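Local coordinates for protein glycoside Hydrolase (Bacteroides uniformis, PDB 5T99) that probably hydrolyses terminal beta-galactosidic linkages as a family 2 glycoside hydrolase of an agarose-degrading pathway, and binds the inhibitor galacto-isofagomine, at residues 105-119 / 142-156. Sequence-based numbering, arbitrary orientation.
Sequences IGFDGAMSEAKVWIN and KIGEENVLAVQLTPR
Glu-113 and Arg-156 form a salt bridge, OE1 to NE at 2.7 Å, with the carboxylate oxygen over one face of the guanidinium and the two planes 30° apart. At the far end, Asn-119 OD1 accepts from Val-148 N, while its ND2 donates almost straight (176°) to Asn-147 OD1 at 3.1 Å and also to Tyr-140 O. With CG anti to the carbonyl carbon (chi1 -61°), the amide of Asn-119 reaches the neighbouring strand. Asn-147 OD1 also takes Lys-142 N, on a lone pair, and Asn-147 ND2 returns a bond to Lys-142 O, so its amide spans the type II turn 142-145 from beyond its end. With an alanine at Asn-119, Val-148 N would probably lose its acceptor, Asn-147 OD1 one of its two donors and Tyr-140 O a partner. Between these ends, strands 114-118 and 146-153 run antiparallel, with Lys-115/Gln-152 and Trp-117/Ala-150 as hydrogen-bonded pairs, inside the six-stranded sheet of the beta-sandwich sugar-binding domain. On one face the Trp-117 ring lies beside Gln-152, whose CB meets the ring edge in plane, 3.6 Å from CZ3; Trp-87 meets the same indole. The opposite face packs against the second sheet: the methyls of Leu-149 part company, CD1 lying 3.6 Å from Val-116 CG1 and CD2 4.1 Å from both Ile-105 CG2 and Phe-107 CZ. Val-151 CG2 approaches Phe-107 CE1 obliquely at 3.9 Å, and Leu-153 CD2 rests against the CB atoms of both Ala-110 and Ala-114.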
# COMPACT_ATOMS: atom_id res chain seq x y z
N ILE A 105 -7.47 7.18 23.66
CA ILE A 105 -7.59 7.58 22.27
C ILE A 105 -6.41 6.99 21.51
O ILE A 105 -5.25 7.25 21.85
CB ILE A 105 -7.60 9.11 22.07
CG1 ILE A 105 -8.57 9.80 23.03
CG2 ILE A 105 -7.95 9.46 20.63
CD1 ILE A 105 -10.02 9.43 22.85
N GLY A 106 -6.72 6.20 20.50
CA GLY A 106 -5.72 5.55 19.69
C GLY A 106 -5.57 6.32 18.39
O GLY A 106 -6.56 6.60 17.71
N PHE A 107 -4.32 6.67 18.07
CA PHE A 107 -3.97 7.27 16.79
C PHE A 107 -3.18 6.23 15.98
O PHE A 107 -2.08 5.85 16.38
CB PHE A 107 -3.10 8.53 17.02
CG PHE A 107 -3.78 9.62 17.80
CD1 PHE A 107 -4.41 10.68 17.14
CD2 PHE A 107 -3.79 9.62 19.18
CE1 PHE A 107 -5.04 11.70 17.86
CE2 PHE A 107 -4.41 10.63 19.90
CZ PHE A 107 -5.03 11.68 19.23
N ASP A 108 -3.75 5.78 14.86
CA ASP A 108 -3.02 4.90 13.94
C ASP A 108 -1.82 5.57 13.24
O ASP A 108 -0.89 4.88 12.77
CB ASP A 108 -3.95 4.36 12.85
CG ASP A 108 -5.02 3.43 13.39
OD1 ASP A 108 -4.86 2.89 14.51
OD2 ASP A 108 -6.03 3.25 12.67
N GLY A 109 -1.84 6.90 13.14
CA GLY A 109 -0.77 7.61 12.47
C GLY A 109 -0.99 9.10 12.49
O GLY A 109 -2.10 9.58 12.24
N ALA A 110 0.08 9.82 12.80
CA ALA A 110 0.09 11.26 12.75
C ALA A 110 1.48 11.71 12.29
O ALA A 110 2.48 11.45 12.95
CB ALA A 110 -0.24 11.82 14.12
N MET A 111 1.51 12.39 11.14
CA MET A 111 2.74 12.70 10.41
C MET A 111 3.08 14.19 10.53
O MET A 111 2.32 15.02 10.04
CB MET A 111 2.53 12.33 8.94
CG MET A 111 3.78 12.37 8.08
SD MET A 111 4.97 11.07 8.48
CE MET A 111 4.11 9.63 7.82
N SER A 112 4.17 14.56 11.20
CA SER A 112 4.97 13.75 12.12
C SER A 112 5.30 14.66 13.30
O SER A 112 4.80 15.79 13.34
CB SER A 112 6.24 13.21 11.43
OG SER A 112 6.92 14.22 10.70
N GLU A 113 6.08 14.17 14.27
CA GLU A 113 6.46 14.94 15.45
C GLU A 113 5.23 15.42 16.20
O GLU A 113 4.93 16.62 16.24
CB GLU A 113 7.33 16.12 15.06
CG GLU A 113 8.65 15.72 14.45
CD GLU A 113 9.82 15.88 15.39
OE1 GLU A 113 10.89 16.29 14.89
OE2 GLU A 113 9.69 15.60 16.61
N ALA A 114 4.50 14.46 16.74
CA ALA A 114 3.26 14.75 17.44
C ALA A 114 3.49 15.09 18.91
O ALA A 114 4.32 14.46 19.58
CB ALA A 114 2.28 13.58 17.32
N LYS A 115 2.77 16.10 19.38
CA LYS A 115 2.53 16.31 20.80
C LYS A 115 1.01 16.29 21.02
O LYS A 115 0.27 16.79 20.16
CB LYS A 115 3.11 17.64 21.25
CG LYS A 115 4.63 17.71 21.23
CD LYS A 115 5.12 18.93 21.99
CE LYS A 115 6.63 19.04 22.04
NZ LYS A 115 7.17 19.51 20.74
N VAL A 116 0.55 15.72 22.13
CA VAL A 116 -0.88 15.62 22.42
C VAL A 116 -1.20 16.08 23.84
O VAL A 116 -0.49 15.73 24.79
CB VAL A 116 -1.43 14.18 22.20
CG1 VAL A 116 -2.94 14.13 22.43
CG2 VAL A 116 -1.09 13.69 20.80
N TRP A 117 -2.27 16.87 23.96
CA TRP A 117 -2.76 17.40 25.24
C TRP A 117 -4.24 17.05 25.44
O TRP A 117 -5.01 17.05 24.48
CB TRP A 117 -2.64 18.93 25.29
CG TRP A 117 -1.24 19.47 25.24
CD1 TRP A 117 -0.45 19.81 26.31
CD2 TRP A 117 -0.47 19.76 24.07
NE1 TRP A 117 0.76 20.29 25.87
CE2 TRP A 117 0.77 20.28 24.50
CE3 TRP A 117 -0.71 19.64 22.70
CZ2 TRP A 117 1.78 20.66 23.60
CZ3 TRP A 117 0.28 20.03 21.80
CH2 TRP A 117 1.51 20.53 22.25
N ILE A 118 -4.62 16.78 26.68
CA ILE A 118 -6.04 16.66 27.06
C ILE A 118 -6.32 17.67 28.20
O ILE A 118 -5.67 17.64 29.25
CB ILE A 118 -6.47 15.20 27.43
CG1 ILE A 118 -7.97 15.11 27.76
CG2 ILE A 118 -5.68 14.65 28.61
CD1 ILE A 118 -8.87 15.32 26.57
N ASN A 119 -7.26 18.58 27.94
CA ASN A 119 -7.59 19.66 28.88
C ASN A 119 -6.34 20.43 29.38
O ASN A 119 -6.22 20.73 30.57
CB ASN A 119 -8.42 19.10 30.03
CG ASN A 119 -9.74 18.52 29.56
OD1 ASN A 119 -10.33 19.02 28.61
ND2 ASN A 119 -10.20 17.45 30.22
N LYS A 142 -13.41 14.89 32.05
CA LYS A 142 -14.43 15.58 32.82
C LYS A 142 -15.81 15.13 32.35
O LYS A 142 -16.21 15.42 31.23
CB LYS A 142 -14.29 17.09 32.64
CG LYS A 142 -12.92 17.65 33.00
CD LYS A 142 -12.87 19.16 32.81
CE LYS A 142 -11.48 19.71 33.12
NZ LYS A 142 -11.54 20.80 34.14
N ILE A 143 -16.53 14.43 33.22
CA ILE A 143 -17.84 13.88 32.88
C ILE A 143 -18.89 15.00 32.95
O ILE A 143 -18.93 15.75 33.92
CB ILE A 143 -18.25 12.74 33.84
CG1 ILE A 143 -17.21 11.61 33.87
CG2 ILE A 143 -19.62 12.19 33.46
CD1 ILE A 143 -16.92 10.96 32.53
N GLY A 144 -19.71 15.11 31.91
CA GLY A 144 -20.76 16.12 31.85
C GLY A 144 -20.31 17.56 31.62
O GLY A 144 -21.14 18.46 31.65
N GLU A 145 -19.01 17.77 31.40
CA GLU A 145 -18.44 19.08 31.08
C GLU A 145 -17.69 18.94 29.76
O GLU A 145 -17.55 17.83 29.22
CB GLU A 145 -17.47 19.54 32.17
CG GLU A 145 -18.09 19.75 33.55
CD GLU A 145 -17.04 19.98 34.64
OE1 GLU A 145 -16.03 20.68 34.39
OE2 GLU A 145 -17.23 19.44 35.75
N GLU A 146 -17.20 20.07 29.24
CA GLU A 146 -16.46 20.07 27.98
C GLU A 146 -15.02 19.60 28.19
O GLU A 146 -14.43 19.83 29.24
CB GLU A 146 -16.49 21.46 27.34
CG GLU A 146 -17.86 21.81 26.74
CD GLU A 146 -18.22 20.97 25.51
OE1 GLU A 146 -17.36 20.23 24.99
OE2 GLU A 146 -19.38 21.06 25.06
N ASN A 147 -14.49 18.91 27.18
CA ASN A 147 -13.11 18.43 27.14
C ASN A 147 -12.48 18.84 25.83
O ASN A 147 -13.18 18.97 24.83
CB ASN A 147 -13.04 16.90 27.24
CG ASN A 147 -13.59 16.37 28.55
OD1 ASN A 147 -12.83 16.04 29.47
ND2 ASN A 147 -14.90 16.27 28.64
N VAL A 148 -11.17 19.03 25.82
CA VAL A 148 -10.44 19.49 24.64
C VAL A 148 -9.20 18.63 24.42
O VAL A 148 -8.22 18.69 25.19
CB VAL A 148 -10.05 20.99 24.78
CG1 VAL A 148 -9.19 21.45 23.61
CG2 VAL A 148 -11.30 21.87 24.89
N LEU A 149 -9.25 17.84 23.36
CA LEU A 149 -8.10 17.09 22.89
C LEU A 149 -7.40 17.93 21.82
O LEU A 149 -8.02 18.30 20.81
CB LEU A 149 -8.55 15.75 22.30
CG LEU A 149 -7.46 14.78 21.82
CD1 LEU A 149 -6.48 14.49 22.94
CD2 LEU A 149 -8.11 13.51 21.28
N ALA A 150 -6.11 18.21 22.05
CA ALA A 150 -5.29 19.03 21.15
C ALA A 150 -4.08 18.24 20.67
O ALA A 150 -3.40 17.62 21.48
CB ALA A 150 -4.82 20.29 21.85
N VAL A 151 -3.82 18.28 19.37
CA VAL A 151 -2.68 17.61 18.77
C VAL A 151 -1.90 18.66 17.99
O VAL A 151 -2.48 19.39 17.18
CB VAL A 151 -3.10 16.47 17.82
CG1 VAL A 151 -1.89 15.84 17.14
CG2 VAL A 151 -3.88 15.40 18.57
N GLN A 152 -0.60 18.75 18.27
CA GLN A 152 0.31 19.57 17.47
C GLN A 152 1.29 18.65 16.74
O GLN A 152 1.96 17.81 17.36
CB GLN A 152 1.10 20.55 18.35
CG GLN A 152 2.01 21.50 17.57
CD GLN A 152 3.20 22.02 18.38
OE1 GLN A 152 3.80 21.30 19.18
NE2 GLN A 152 3.56 23.27 18.14
N LEU A 153 1.37 18.84 15.43
CA LEU A 153 2.34 18.16 14.60
C LEU A 153 3.39 19.17 14.13
O LEU A 153 3.03 20.23 13.64
CB LEU A 153 1.63 17.54 13.40
CG LEU A 153 0.51 16.55 13.75
CD1 LEU A 153 -0.22 16.12 12.49
CD2 LEU A 153 1.06 15.33 14.47
N THR A 154 4.67 18.84 14.28
CA THR A 154 5.75 19.72 13.80
C THR A 154 6.67 18.99 12.83
O THR A 154 7.86 18.82 13.10
CB THR A 154 6.55 20.36 14.97
OG1 THR A 154 7.02 19.36 15.87
CG2 THR A 154 5.68 21.35 15.74
N PRO A 155 6.12 18.55 11.67
CA PRO A 155 6.97 17.89 10.68
C PRO A 155 8.08 18.81 10.18
O PRO A 155 7.83 19.99 9.91
CB PRO A 155 6.00 17.54 9.54
CG PRO A 155 4.86 18.49 9.71
CD PRO A 155 4.73 18.66 11.19
N ARG A 156 9.28 18.25 10.06
CA ARG A 156 10.47 19.01 9.68
C ARG A 156 10.78 18.81 8.21
O ARG A 156 10.44 17.79 7.62
CB ARG A 156 11.67 18.53 10.49
CG ARG A 156 11.50 18.69 11.99
CD ARG A 156 12.80 18.35 12.70
NE ARG A 156 12.65 18.26 14.15
CZ ARG A 156 13.62 17.95 15.00
NH1 ARG A 156 14.86 17.70 14.55
NH2 ARG A 156 13.37 17.89 16.31
O HOH W 1 9.68 15.43 10.94
O HOH W 2 6.82 17.73 18.42